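Local coordinates for protein NAD-dependent aldehyde dehydrogenase (Sinorhizobium meliloti, PDB 3U4J) that probably oxidises aldehydes to carboxylic acids with NAD or NADP as the electron acceptor, at residues A[100-105]-A[122-127]; A[241-246]-A[486-491]; A[283-288]-A[321-326]; A[354-359]-A[372-377]. One frame throughout, in Å; residues are numbered along the deposited sequence.

How the contacts relate
Running from the N terminus, contact 1 (100-105 with 122-127) closes first, folding helix 102-113 back against helix 117-138. Contact 2 then opens at strand 243-247 and closes only near the C-terminal end, at 486-491, so its long loop encloses both remaining contacts; it sets that strand against the end of helix 483-487 and the turn into strand 489-497, a strand of the same sheet. Within that loop, contact 3 joins helices 285-297 and 317-330, and contact 4 follows in series, setting helix 349-364 against 372-377. Contacts 3 and 4 belong to the part built on the sheet of strands 307-313, 383-390, 407-413 and 431-435, their nearest atoms about 7 Å apart. No two contacts cross or touch.

Contact 1. Residues A[100-105]-A[122-127]; sequences ARQEEL and GEIGFC
Ile-124 projects from helix 117-138 into the angle between Gln-102 and Leu-105, one turn apart at the start of helix 102-113. Its CB already lies 4.0 Å from CG of Gln-102. From there the two branches divide the work. The methyl CG2, set anti to the backbone N, sits 3.9 Å from the same Gln-102 CG and also meets CD1 of Leu-105. The longer branch, with CG1 anti to the carbonyl carbon (chi1 -55°), passes the backbone of the facing helix, CG1 lying 4.1 Å from the carbonyl O of Gln-102, and ends at CD1, 3.9 Å from Leu-105 CB. Leu-105 and Ile-124 cross almost perpendicularly, whereas Gln-102 runs past the isoleucine in the opposing direction. The extended chain of Gln-102 carries its amide over Gly-125, NE2 standing 3.6 Å from the glycine N; that NE2 is hydrogen-bonded to the carbonyl O of Arg-121. An alanine in place of Ile-124 would lack both outer branches, which would probably leave a gap beside Leu-105 and strip the Gln-102 methylene chain of its apolar cover. Ile-98 of helix 84-100 and Phe-175 of helix 174-187 also pack on Ile-124. Within the aldehyde dehydrogenase fold, the arrangement is a mostly apolar packing of two consecutive helices, 102-113 and 117-138, with a glutamine at its border.

Contact 2. Residues A[241-246]-A[486-491]; sequences VDMVAF and DEYSQF
Met-243, a selenomethionine, reaches from its strand to the end of helix 483-487 and lodges against Glu-487 and Tyr-488. This is the close part of the contact. The fully extended chain, with CG anti to the backbone N (chi1 179°), carries SE across to the helix end, 3.3 Å from the carbonyl O of Glu-487 and 3.7 Å from CD1 of Tyr-488. SE lies 4.7 Å from the centroid of the tyrosine ring and 61° off its normal, an oblique Met-aromatic contact, while the terminal CE touches Tyr-488 CE1 at 3.7 Å. The two side chains cross nearly at right angles. Farther along the strand, Ala-245 brings its CB to the ring edge, 3.9 Å from Tyr-488 OH. That hydroxyl is hydrogen-bonded to Glu-479, which anchors the far end of the ring.

The packing is slacker at the carboxylate of Glu-487, a partly exposed residue whose OE1 comes no nearer to Met-243 CE than 4.1 Å. A serine in place of Tyr-488 would remove the ring and would probably leave the selenomethionine tip without its aromatic neighbour and Glu-479 without its hydroxyl mate. On the backbone side, Arg-266 of strand 266-270 donates a hydrogen bond to the Glu-487 carbonyl O that SE approaches. Tyr-488 also packs against Arg-181, Trp-184 and Ala-185 of helix 174-187, while strand 243-247 lies between strands 153-168 and 266-270 in a sheet that also includes strand 489-497.

Contact 3. Residues A[283-288]-A[321-326]; sequences ADLDAA and MERLLD
Arg-323, which buries more surface here than any other residue, reaches from helix 317-330 across to Leu-285 and Asp-286 in the opening turn of helix 285-297. Leu-285 crosses the arginine at about a right angle and presents its CD2 methyl over one face of the guanidinium, 3.6 Å from NE. The methyl is modelled too near NH1, so the exact place of that nitrogen is doubtful. Asp-286 comes to the aliphatic part of Arg-323 as well as to its charge: OD2 is 3.3 Å from Arg-323 CD. The same oxygen forms a salt bridge with NH1 at 3.4 Å, a distance that shares the doubt over NH1. It stands well out of the guanidinium plane, and the two flat groups are inclined by 40°, so the attraction is one of charge with no N-H aimed at the carboxylate.

Just before this turn, Asp-284 is the N-cap, its OD2 accepting from Ala-287 N at 3.0 Å. The contact is at the surface, where both Asp-286 and Arg-323 are exposed. Deeper between the helices, Leu-285 rests on Ala-319 and Leu-320, and Leu-324 meets Ile-292 and Ala-293. Strands 407-413 and 431-435 lie beneath, contributing Leu-408 against Leu-324 and Trp-435 against Ala-288.

Contact 4. Residues A[354-359]-A[372-377]; sequences KVHSYV and GGERIG
His-356 turns the edge of its imidazole toward the carbonyl of Gly-373, with CE1 3.3 Å from the glycine O and that oxygen lying in the ring plane. Placing CG anti to the backbone N (chi1 -167°) swings the ring toward the facing segment. Glu-374 approaches the same CE1 from an oblique direction, its OE1 at 3.5 Å, and the carboxylate is turned 50° from the imidazole plane. The glutamate CB starts out directed away from the helix, but a bend at chi2 (-71°) returns the carboxylate to the histidine. Its negative charge would probably stabilise a protonated imidazole. ND1 is hydrogen-bonded to the hydroxyl of Tyr-384, which should hold the ring's rotation.

One turn on, Val-359 lays CG1 against Gly-373 CA at 3.8 Å. With a positive phi, Gly-373 adopts a backbone in which a beta carbon would collide with the carbonyl O of Gly-372.

Strand 383-390 is the shared neighbour: it pairs with the glycine-bearing segment through backbone bonds between Glu-374 and Ala-385 and between Ile-376 and Tyr-383, and it packs Tyr-384 and Phe-389 on Val-359. Val-407 of strand 407-413 also meets Val-359, so the helix rests on the sheet that holds both strands.

Contact 1. Residues A[100-105]-A[122-127]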
# COMPACT_ATOMS: atom_id res chain seq x y z
N ALA A 100 17.78 -19.75 -21.28
CA ALA A 100 18.86 -20.58 -21.84
C ALA A 100 18.27 -21.84 -22.51
O ALA A 100 18.81 -22.35 -23.50
CB ALA A 100 19.87 -20.95 -20.73
N ARG A 101 17.16 -22.35 -21.99
CA ARG A 101 16.55 -23.55 -22.57
C ARG A 101 15.29 -23.23 -23.38
O ARG A 101 14.40 -24.09 -23.53
CB ARG A 101 16.21 -24.60 -21.49
CG ARG A 101 17.32 -24.87 -20.45
CD ARG A 101 18.54 -25.58 -21.04
NE ARG A 101 19.49 -25.85 -19.95
CZ ARG A 101 20.70 -25.30 -19.83
NH1 ARG A 101 21.16 -24.45 -20.75
NH2 ARG A 101 21.47 -25.62 -18.78
N GLN A 102 15.22 -22.01 -23.91
CA GLN A 102 13.96 -21.57 -24.53
C GLN A 102 13.50 -22.46 -25.69
O GLN A 102 12.33 -22.83 -25.75
CB GLN A 102 14.00 -20.10 -24.98
CG GLN A 102 12.67 -19.60 -25.60
CD GLN A 102 12.66 -18.09 -25.82
OE1 GLN A 102 13.70 -17.42 -25.69
NE2 GLN A 102 11.51 -17.55 -26.13
N GLU A 103 14.40 -22.78 -26.62
CA GLU A 103 14.03 -23.56 -27.81
C GLU A 103 13.62 -25.00 -27.46
O GLU A 103 12.64 -25.53 -28.01
CB GLU A 103 15.15 -23.55 -28.88
CG GLU A 103 15.28 -22.20 -29.61
CD GLU A 103 13.96 -21.75 -30.24
OE1 GLU A 103 13.35 -22.52 -31.03
OE2 GLU A 103 13.53 -20.61 -29.95
N GLU A 104 14.38 -25.61 -26.54
CA GLU A 104 14.04 -26.92 -25.97
C GLU A 104 12.62 -26.91 -25.38
O GLU A 104 11.81 -27.80 -25.64
CB GLU A 104 15.03 -27.34 -24.87
CG GLU A 104 14.74 -28.74 -24.25
CD GLU A 104 15.42 -29.00 -22.88
OE1 GLU A 104 16.35 -28.27 -22.48
OE2 GLU A 104 15.01 -29.97 -22.18
N LEU A 105 12.34 -25.91 -24.55
CA LEU A 105 11.06 -25.91 -23.84
C LEU A 105 9.89 -25.64 -24.79
O LEU A 105 8.80 -26.20 -24.63
CB LEU A 105 11.06 -24.91 -22.68
CG LEU A 105 12.08 -25.18 -21.57
CD1 LEU A 105 12.24 -23.93 -20.72
CD2 LEU A 105 11.62 -26.37 -20.72
N GLY A 122 7.10 -17.81 -27.82
CA GLY A 122 6.70 -16.56 -27.13
C GLY A 122 6.22 -16.81 -25.70
O GLY A 122 6.52 -16.02 -24.78
N GLU A 123 5.47 -17.89 -25.49
CA GLU A 123 5.07 -18.26 -24.13
C GLU A 123 6.22 -18.58 -23.16
O GLU A 123 6.17 -18.19 -21.99
CB GLU A 123 4.08 -19.41 -24.15
CG GLU A 123 2.73 -18.98 -24.62
CD GLU A 123 1.73 -20.14 -24.67
OE1 GLU A 123 1.97 -21.21 -24.05
OE2 GLU A 123 0.69 -19.95 -25.35
N ILE A 124 7.22 -19.31 -23.63
CA ILE A 124 8.38 -19.63 -22.79
C ILE A 124 9.07 -18.33 -22.37
O ILE A 124 9.42 -18.17 -21.22
CB ILE A 124 9.41 -20.54 -23.53
CG1 ILE A 124 8.74 -21.82 -24.06
CG2 ILE A 124 10.61 -20.90 -22.61
CD1 ILE A 124 7.93 -22.66 -22.99
N GLY A 125 9.26 -17.41 -23.33
CA GLY A 125 9.81 -16.08 -23.02
C GLY A 125 8.99 -15.32 -22.00
O GLY A 125 9.52 -14.69 -21.07
N PHE A 126 7.67 -15.35 -22.16
CA PHE A 126 6.78 -14.77 -21.17
C PHE A 126 6.92 -15.42 -19.78
O PHE A 126 6.92 -14.74 -18.76
CB PHE A 126 5.34 -14.85 -21.67
CG PHE A 126 4.38 -14.02 -20.86
CD1 PHE A 126 4.30 -12.64 -21.06
CD2 PHE A 126 3.56 -14.61 -19.91
CE1 PHE A 126 3.40 -11.86 -20.31
CE2 PHE A 126 2.67 -13.85 -19.16
CZ PHE A 126 2.59 -12.47 -19.35
N CYS A 127 7.06 -16.73 -19.75
CA CYS A 127 7.26 -17.43 -18.47
C CYS A 127 8.55 -17.01 -17.80
O CYS A 127 8.59 -16.88 -16.57
CB CYS A 127 7.28 -18.94 -18.68
SG CYS A 127 5.64 -19.55 -19.06

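Contact 2. Residues A[241-246]-A[486-491]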
# COMPACT_ATOMS: atom_id res chain seq x y z
N VAL A 241 -1.19 -30.93 3.48
CA VAL A 241 -1.36 -29.86 2.48
C VAL A 241 -2.14 -28.70 3.10
O VAL A 241 -3.16 -28.91 3.78
CB VAL A 241 -2.08 -30.39 1.23
CG1 VAL A 241 -2.29 -29.23 0.23
CG2 VAL A 241 -1.26 -31.52 0.59
N ASP A 242 -1.64 -27.48 2.92
CA ASP A 242 -2.25 -26.27 3.51
C ASP A 242 -3.19 -25.54 2.54
O ASP A 242 -4.08 -24.83 2.96
CB ASP A 242 -1.15 -25.33 4.02
CG ASP A 242 -0.28 -26.02 5.09
OD1 ASP A 242 0.96 -26.14 4.90
OD2 ASP A 242 -0.88 -26.47 6.10
N MSE A 243 -3.01 -25.78 1.26
CA MSE A 243 -3.74 -25.08 0.22
C MSE A 243 -3.70 -25.85 -1.07
O MSE A 243 -2.67 -26.44 -1.41
CB MSE A 243 -3.08 -23.71 -0.02
CG MSE A 243 -3.77 -22.92 -1.10
SE MSE A 243 -3.09 -21.06 -1.09
CE MSE A 243 -4.17 -20.46 -2.64
N VAL A 244 -4.79 -25.80 -1.81
CA VAL A 244 -4.83 -26.30 -3.20
C VAL A 244 -5.10 -25.15 -4.14
O VAL A 244 -6.06 -24.38 -3.94
CB VAL A 244 -5.96 -27.34 -3.41
CG1 VAL A 244 -5.88 -27.90 -4.82
CG2 VAL A 244 -5.81 -28.49 -2.41
N ALA A 245 -4.26 -25.02 -5.16
CA ALA A 245 -4.41 -24.00 -6.19
C ALA A 245 -4.70 -24.77 -7.46
O ALA A 245 -3.79 -25.41 -8.01
CB ALA A 245 -3.12 -23.21 -6.34
N PHE A 246 -5.94 -24.72 -7.92
CA PHE A 246 -6.39 -25.51 -9.07
C PHE A 246 -6.74 -24.59 -10.23
O PHE A 246 -7.38 -23.53 -10.03
CB PHE A 246 -7.64 -26.36 -8.67
CG PHE A 246 -8.30 -27.03 -9.86
CD1 PHE A 246 -7.84 -28.28 -10.33
CD2 PHE A 246 -9.34 -26.39 -10.54
CE1 PHE A 246 -8.44 -28.90 -11.46
CE2 PHE A 246 -9.95 -26.99 -11.66
CZ PHE A 246 -9.49 -28.26 -12.12
N ASP A 486 -0.31 -12.47 -1.77
CA ASP A 486 -1.29 -12.51 -0.69
C ASP A 486 -2.04 -13.85 -0.71
O ASP A 486 -2.38 -14.38 0.35
CB ASP A 486 -2.26 -11.32 -0.78
CG ASP A 486 -1.56 -9.96 -0.51
OD1 ASP A 486 -0.35 -9.94 -0.21
OD2 ASP A 486 -2.24 -8.92 -0.63
N GLU A 487 -2.29 -14.40 -1.90
CA GLU A 487 -2.90 -15.73 -2.04
C GLU A 487 -2.13 -16.85 -1.34
O GLU A 487 -2.74 -17.82 -0.86
CB GLU A 487 -3.06 -16.14 -3.50
CG GLU A 487 -4.19 -15.46 -4.22
CD GLU A 487 -5.55 -15.65 -3.55
OE1 GLU A 487 -5.96 -16.81 -3.36
OE2 GLU A 487 -6.20 -14.63 -3.23
N TYR A 488 -0.80 -16.73 -1.30
CA TYR A 488 0.08 -17.75 -0.69
C TYR A 488 0.74 -17.31 0.60
O TYR A 488 1.72 -17.90 1.03
CB TYR A 488 1.14 -18.25 -1.70
CG TYR A 488 0.49 -18.66 -3.01
CD1 TYR A 488 -0.26 -19.84 -3.10
CD2 TYR A 488 0.57 -17.84 -4.14
CE1 TYR A 488 -0.89 -20.21 -4.29
CE2 TYR A 488 -0.05 -18.21 -5.32
CZ TYR A 488 -0.78 -19.39 -5.39
OH TYR A 488 -1.41 -19.75 -6.57
N SER A 489 0.17 -16.28 1.22
CA SER A 489 0.63 -15.76 2.50
C SER A 489 -0.45 -15.91 3.56
O SER A 489 -1.63 -15.98 3.22
CB SER A 489 1.03 -14.26 2.38
OG SER A 489 2.24 -14.12 1.65
N GLN A 490 -0.03 -16.01 4.82
CA GLN A 490 -0.92 -15.81 5.96
C GLN A 490 -0.49 -14.50 6.61
O GLN A 490 0.69 -14.13 6.58
CB GLN A 490 -0.75 -16.94 7.00
CG GLN A 490 -1.30 -18.30 6.59
CD GLN A 490 -2.80 -18.47 6.84
OE1 GLN A 490 -3.33 -19.58 6.68
NE2 GLN A 490 -3.49 -17.39 7.19
N PHE A 491 -1.44 -13.79 7.18
CA PHE A 491 -1.13 -12.58 7.93
C PHE A 491 -1.38 -12.78 9.43
O PHE A 491 -2.45 -13.24 9.83
CB PHE A 491 -1.91 -11.39 7.38
CG PHE A 491 -1.55 -11.09 5.93
CD1 PHE A 491 -0.40 -10.36 5.64
CD2 PHE A 491 -2.32 -11.59 4.90
CE1 PHE A 491 -0.03 -10.09 4.31
CE2 PHE A 491 -1.97 -11.34 3.55
CZ PHE A 491 -0.81 -10.60 3.26

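Contact 3. Residues A[283-288]-A[321-326]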
# COMPACT_ATOMS: atom_id res chain seq x y z
N ALA A 283 -15.93 1.78 -32.68
CA ALA A 283 -14.63 1.12 -32.55
C ALA A 283 -13.75 1.33 -33.80
O ALA A 283 -14.25 1.67 -34.89
CB ALA A 283 -14.80 -0.37 -32.24
N ASP A 284 -12.44 1.16 -33.63
CA ASP A 284 -11.53 1.02 -34.77
C ASP A 284 -11.83 -0.37 -35.36
O ASP A 284 -11.51 -1.41 -34.77
CB ASP A 284 -10.07 1.15 -34.33
CG ASP A 284 -9.05 1.02 -35.49
OD1 ASP A 284 -8.16 1.88 -35.61
OD2 ASP A 284 -9.11 0.07 -36.30
N LEU A 285 -12.48 -0.39 -36.52
CA LEU A 285 -12.99 -1.63 -37.07
C LEU A 285 -11.91 -2.64 -37.45
O LEU A 285 -12.07 -3.83 -37.18
CB LEU A 285 -13.86 -1.34 -38.29
CG LEU A 285 -14.95 -2.38 -38.54
CD1 LEU A 285 -16.03 -2.26 -37.45
CD2 LEU A 285 -15.58 -2.13 -39.90
N ASP A 286 -10.83 -2.19 -38.07
CA ASP A 286 -9.76 -3.13 -38.46
C ASP A 286 -9.12 -3.76 -37.23
O ASP A 286 -8.83 -4.96 -37.22
CB ASP A 286 -8.69 -2.45 -39.35
CG ASP A 286 -9.25 -2.05 -40.74
OD1 ASP A 286 -8.81 -1.01 -41.30
OD2 ASP A 286 -10.15 -2.76 -41.24
N ALA A 287 -8.89 -2.94 -36.21
CA ALA A 287 -8.30 -3.43 -34.96
C ALA A 287 -9.25 -4.39 -34.23
O ALA A 287 -8.82 -5.45 -33.75
CB ALA A 287 -7.92 -2.27 -34.07
N ALA A 288 -10.52 -4.02 -34.14
CA ALA A 288 -11.54 -4.83 -33.50
C ALA A 288 -11.68 -6.18 -34.21
O ALA A 288 -11.74 -7.22 -33.56
CB ALA A 288 -12.88 -4.09 -33.43
N MSE A 321 -18.08 -8.28 -39.46
CA MSE A 321 -18.16 -9.66 -39.95
C MSE A 321 -17.35 -9.88 -41.23
O MSE A 321 -16.61 -10.84 -41.34
CB MSE A 321 -19.62 -10.08 -40.16
CG MSE A 321 -19.84 -11.57 -40.38
SE MSE A 321 -19.05 -12.69 -38.91
CE MSE A 321 -20.41 -12.39 -37.53
N GLU A 322 -17.50 -8.97 -42.20
CA GLU A 322 -16.74 -9.02 -43.46
C GLU A 322 -15.22 -9.04 -43.22
O GLU A 322 -14.47 -9.79 -43.86
CB GLU A 322 -17.15 -7.80 -44.31
CG GLU A 322 -16.83 -7.83 -45.78
CD GLU A 322 -17.41 -6.59 -46.50
OE1 GLU A 322 -18.66 -6.40 -46.47
OE2 GLU A 322 -16.62 -5.80 -47.07
N ARG A 323 -14.75 -8.22 -42.28
CA ARG A 323 -13.32 -8.18 -41.94
C ARG A 323 -12.88 -9.44 -41.17
O ARG A 323 -11.82 -10.01 -41.45
CB ARG A 323 -13.01 -6.89 -41.16
CG ARG A 323 -12.79 -5.70 -42.10
CD ARG A 323 -13.01 -4.33 -41.47
NE ARG A 323 -13.50 -3.45 -42.55
CZ ARG A 323 -13.61 -2.13 -42.50
NH1 ARG A 323 -13.24 -1.45 -41.42
NH2 ARG A 323 -14.08 -1.48 -43.56
N LEU A 324 -13.72 -9.86 -40.23
CA LEU A 324 -13.45 -11.06 -39.43
C LEU A 324 -13.36 -12.32 -40.30
O LEU A 324 -12.46 -13.13 -40.15
CB LEU A 324 -14.52 -11.25 -38.38
CG LEU A 324 -14.43 -12.58 -37.62
CD1 LEU A 324 -13.11 -12.67 -36.80
CD2 LEU A 324 -15.63 -12.74 -36.74
N LEU A 325 -14.30 -12.46 -41.24
CA LEU A 325 -14.30 -13.63 -42.12
C LEU A 325 -13.13 -13.63 -43.09
O LEU A 325 -12.57 -14.69 -43.40
CB LEU A 325 -15.63 -13.77 -42.85
CG LEU A 325 -16.83 -14.04 -41.95
CD1 LEU A 325 -18.09 -13.95 -42.83
CD2 LEU A 325 -16.77 -15.40 -41.26
N ASP A 326 -12.72 -12.46 -43.54
CA ASP A 326 -11.54 -12.37 -44.39
C ASP A 326 -10.29 -12.87 -43.66
O ASP A 326 -9.49 -13.63 -44.23
CB ASP A 326 -11.34 -10.95 -44.91
CG ASP A 326 -10.37 -10.90 -46.09
OD1 ASP A 326 -10.58 -11.66 -47.06
OD2 ASP A 326 -9.40 -10.10 -46.04

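Contact 4. Residues A[354-359]-A[372-377]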
# COMPACT_ATOMS: atom_id res chain seq x y z
N LYS A 354 -16.22 -33.37 -28.47
CA LYS A 354 -17.01 -32.46 -27.66
C LYS A 354 -17.20 -31.11 -28.36
O LYS A 354 -18.34 -30.61 -28.44
CB LYS A 354 -16.40 -32.28 -26.27
CG LYS A 354 -17.33 -31.64 -25.26
CD LYS A 354 -16.63 -31.50 -23.92
CE LYS A 354 -17.62 -31.29 -22.77
NZ LYS A 354 -16.90 -30.87 -21.53
N VAL A 355 -16.12 -30.54 -28.89
CA VAL A 355 -16.22 -29.30 -29.68
C VAL A 355 -17.20 -29.47 -30.85
O VAL A 355 -18.07 -28.61 -31.06
CB VAL A 355 -14.85 -28.79 -30.18
CG1 VAL A 355 -15.04 -27.63 -31.19
CG2 VAL A 355 -13.94 -28.37 -28.99
N HIS A 356 -17.08 -30.57 -31.59
CA HIS A 356 -18.01 -30.83 -32.70
C HIS A 356 -19.46 -31.01 -32.22
O HIS A 356 -20.39 -30.54 -32.87
CB HIS A 356 -17.58 -32.04 -33.56
CG HIS A 356 -18.32 -32.13 -34.85
ND1 HIS A 356 -18.27 -31.13 -35.81
CD2 HIS A 356 -19.18 -33.06 -35.34
CE1 HIS A 356 -19.04 -31.46 -36.83
NE2 HIS A 356 -19.61 -32.62 -36.57
N SER A 357 -19.63 -31.67 -31.08
CA SER A 357 -20.95 -31.79 -30.46
C SER A 357 -21.62 -30.43 -30.20
O SER A 357 -22.82 -30.27 -30.38
CB SER A 357 -20.82 -32.54 -29.14
OG SER A 357 -22.11 -32.84 -28.63
N TYR A 358 -20.85 -29.45 -29.71
CA TYR A 358 -21.39 -28.13 -29.52
C TYR A 358 -21.77 -27.44 -30.85
O TYR A 358 -22.81 -26.77 -30.94
CB TYR A 358 -20.41 -27.28 -28.70
CG TYR A 358 -20.56 -27.47 -27.21
CD1 TYR A 358 -21.75 -27.13 -26.56
CD2 TYR A 358 -19.51 -28.00 -26.43
CE1 TYR A 358 -21.90 -27.31 -25.19
CE2 TYR A 358 -19.65 -28.15 -25.04
CZ TYR A 358 -20.86 -27.82 -24.44
OH TYR A 358 -21.04 -27.95 -23.08
N VAL A 359 -20.92 -27.58 -31.86
CA VAL A 359 -21.22 -27.02 -33.19
C VAL A 359 -22.49 -27.68 -33.74
O VAL A 359 -23.37 -26.99 -34.26
CB VAL A 359 -20.04 -27.18 -34.18
CG1 VAL A 359 -20.49 -26.92 -35.61
CG2 VAL A 359 -18.91 -26.19 -33.82
N GLY A 372 -16.54 -22.89 -41.19
CA GLY A 372 -15.96 -23.98 -40.42
C GLY A 372 -16.94 -25.07 -40.05
O GLY A 372 -17.74 -25.48 -40.86
N GLY A 373 -16.84 -25.56 -38.82
CA GLY A 373 -17.83 -26.50 -38.31
C GLY A 373 -17.55 -27.96 -38.66
O GLY A 373 -18.47 -28.79 -38.62
N GLU A 374 -16.30 -28.29 -39.01
CA GLU A 374 -15.87 -29.71 -39.16
C GLU A 374 -14.40 -29.89 -38.82
O GLU A 374 -13.63 -28.93 -38.83
CB GLU A 374 -16.05 -30.23 -40.59
CG GLU A 374 -17.49 -30.35 -41.12
CD GLU A 374 -18.32 -31.49 -40.49
OE1 GLU A 374 -17.76 -32.45 -39.92
OE2 GLU A 374 -19.57 -31.40 -40.59
N ARG A 375 -14.03 -31.13 -38.55
CA ARG A 375 -12.63 -31.57 -38.47
C ARG A 375 -11.93 -31.44 -39.81
O ARG A 375 -12.55 -31.55 -40.86
CB ARG A 375 -12.58 -33.02 -38.02
CG ARG A 375 -12.98 -33.18 -36.58
CD ARG A 375 -11.79 -32.94 -35.65
NE ARG A 375 -10.80 -34.02 -35.77
CZ ARG A 375 -10.95 -35.24 -35.24
NH1 ARG A 375 -12.04 -35.54 -34.55
NH2 ARG A 375 -10.00 -36.15 -35.43
N ILE A 376 -10.63 -31.17 -39.77
CA ILE A 376 -9.82 -31.04 -40.99
C ILE A 376 -8.62 -31.97 -40.84
O ILE A 376 -8.13 -32.17 -39.72
CB ILE A 376 -9.40 -29.55 -41.24
CG1 ILE A 376 -10.35 -28.85 -42.20
CG2 ILE A 376 -8.07 -29.46 -41.92
CD1 ILE A 376 -11.60 -28.42 -41.60
N GLY A 377 -8.16 -32.56 -41.95
CA GLY A 377 -6.98 -33.45 -41.95
C GLY A 377 -7.10 -34.59 -40.95
O GLY A 377 -6.18 -34.86 -40.16